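Local coordinates for Ras-related protein Rab-21 (PDB 1Z08), which is a small GTPase of the Ras superfamily, Rab family, whose P-loop domain binds phosphoaminophosphonic acid-guanylate ester together with a magnesium ion, at residues A[112-116]-A[163-167]. The protein carries 1 engineered substitution. Numbering follows the deposited sequence.
Sequences ICLCI and LCKRM
R166 spans the gap between helix 156-168 and strand 113-119 and places both terminal nitrogens of its guanidinium on one backbone oxygen, L114 O. The bond from NH2 is the shorter and straighter, 2.9 Å from L114 O with an N-H...O angle of 157°. NH1 lies 3.2 Å from L114 O and approaches from the same face of the carbonyl plane, more steeply above it. The oxygen itself sits almost exactly in the guanidinium plane, and this in-plane pair, with a further hydrogen bond between NH1 and Y146 OH on strand 144-148, probably restrains the rotation of the group. A bend at chi3 turns the guanidinium toward the strand. C113 CB lies over one guanidinium face, toward its rim, while C115 SG is at the edge, 3.5 Å from R166 NH1.

The tight, apolar part lies between helix and strand. L163 extends toward the strand with CG anti to its backbone N (chi1 179°), and its CD1 wedges between the two cysteines, 3.6 Å from C115 SG and 3.8 Å from C113 CB. M167 CG flanks C113 SG at 3.8 Å, and L163 also touches I83 on strand 81-87. By contrast, R166, the one touching residue that is not fully buried, lies on the more open, polar side, held by directed hydrogen bonds more than by close apolar packing.

With segment axes 9.1 Å apart and running nearly antiparallel (157°), this is the packing of the C-terminal helix on one face of the central sheet, while L114 faces helix 91-108: the three-layer alpha/beta sandwich of the Ras-like P-loop GTPase fold.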
loop_
_atom_site.group_PDB
_atom_site.type_symbol
_atom_site.label_atom_id
_atom_site.label_comp_id
_atom_site.label_asym_id
_atom_site.label_seq_id
_atom_site.Cartn_x
_atom_site.Cartn_y
_atom_site.Cartn_z
ATOM N N ILE A 112 -6.280 6.646 -10.776
ATOM C CA ILE A 112 -5.405 5.858 -9.911
ATOM C C ILE A 112 -6.220 5.002 -8.939
ATOM O O ILE A 112 -7.143 5.495 -8.284
ATOM C CB ILE A 112 -4.370 6.753 -9.158
ATOM C CG1 ILE A 112 -3.430 5.898 -8.295
ATOM C CG2 ILE A 112 -5.067 7.853 -8.343
ATOM C CD1 ILE A 112 -2.104 6.549 -7.981
ATOM N N CYS A 113 -5.885 3.716 -8.880
ATOM C CA CYS A 113 -6.504 2.795 -7.938
ATOM C C CYS A 113 -5.856 2.969 -6.571
ATOM O O CYS A 113 -4.664 2.708 -6.398
ATOM C CB CYS A 113 -6.364 1.348 -8.419
ATOM S SG CYS A 113 -7.322 0.948 -9.904
ATOM N N LEU A 114 -6.647 3.426 -5.606
ATOM C CA LEU A 114 -6.141 3.692 -4.262
ATOM C C LEU A 114 -6.412 2.531 -3.314
ATOM O O LEU A 114 -7.494 1.941 -3.334
ATOM C CB LEU A 114 -6.750 4.981 -3.695
ATOM C CG LEU A 114 -6.453 6.328 -4.366
ATOM C CD1 LEU A 114 -7.030 7.455 -3.518
ATOM C CD2 LEU A 114 -4.964 6.542 -4.583
ATOM N N CYS A 115 -5.408 2.206 -2.502
ATOM C CA CYS A 115 -5.538 1.231 -1.423
ATOM C C CYS A 115 -5.199 1.910 -0.104
ATOM O O CYS A 115 -4.163 2.565 0.014
ATOM C CB CYS A 115 -4.590 0.046 -1.630
ATOM S SG CYS A 115 -4.780 -0.822 -3.190
ATOM N N ILE A 116 -6.082 1.763 0.879
ATOM C CA ILE A 116 -5.794 2.202 2.241
ATOM C C ILE A 116 -5.563 0.942 3.071
ATOM O O ILE A 116 -6.446 0.093 3.194
ATOM C CB ILE A 116 -6.911 3.110 2.818
ATOM C CG1 ILE A 116 -7.090 4.337 1.911
ATOM C CG2 ILE A 116 -6.573 3.539 4.247
ATOM C CD1 ILE A 116 -8.217 5.256 2.297
ATOM N N LEU A 163 -5.395 -5.351 -6.153
ATOM C CA LEU A 163 -4.971 -4.097 -6.779
ATOM C C LEU A 163 -4.757 -4.282 -8.280
ATOM O O LEU A 163 -5.188 -3.449 -9.075
ATOM C CB LEU A 163 -3.717 -3.524 -6.097
ATOM C CG LEU A 163 -3.085 -2.220 -6.614
ATOM C CD1 LEU A 163 -4.059 -1.055 -6.673
ATOM C CD2 LEU A 163 -1.890 -1.849 -5.764
ATOM N N CYS A 164 -4.113 -5.388 -8.650
ATOM C CA CYS A 164 -3.887 -5.742 -10.053
ATOM C C CYS A 164 -5.197 -5.934 -10.817
ATOM O O CYS A 164 -5.335 -5.453 -11.943
ATOM C CB CYS A 164 -3.023 -7.000 -10.156
ATOM S SG CYS A 164 -1.284 -6.738 -9.764
ATOM N N LYS A 165 -6.151 -6.634 -10.200
ATOM C CA LYS A 165 -7.475 -6.844 -10.791
ATOM C C LYS A 165 -8.179 -5.519 -11.051
ATOM O O LYS A 165 -8.770 -5.322 -12.111
ATOM C CB LYS A 165 -8.350 -7.708 -9.880
ATOM C CG LYS A 165 -7.982 -9.174 -9.840
ATOM C CD LYS A 165 -8.961 -9.918 -8.942
ATOM C CE LYS A 165 -8.498 -11.330 -8.647
ATOM N NZ LYS A 165 -9.411 -11.982 -7.667
ATOM N N ARG A 166 -8.111 -4.618 -10.074
ATOM C CA ARG A 166 -8.736 -3.303 -10.183
ATOM C C ARG A 166 -8.049 -2.417 -11.228
ATOM O O ARG A 166 -8.714 -1.638 -11.913
ATOM C CB ARG A 166 -8.757 -2.604 -8.824
ATOM C CG ARG A 166 -9.652 -3.258 -7.772
ATOM C CD ARG A 166 -9.343 -2.723 -6.374
ATOM N NE ARG A 166 -9.535 -1.274 -6.292
ATOM C CZ ARG A 166 -8.888 -0.467 -5.454
ATOM N NH1 ARG A 166 -7.981 -0.951 -4.615
ATOM N NH2 ARG A 166 -9.138 0.836 -5.470
ATOM N N MET A 167 -6.727 -2.539 -11.348
ATOM C CA MET A 167 -5.975 -1.785 -12.363
ATOM C C MET A 167 -6.220 -2.303 -13.785
ATOM O O MET A 167 -6.193 -1.529 -14.748
ATOM C CB MET A 167 -4.478 -1.759 -12.042
ATOM C CG MET A 167 -4.126 -0.913 -10.820
ATOM S SD MET A 167 -2.361 -0.818 -10.441
ATOM C CE MET A 167 -1.928 -2.548 -10.256
#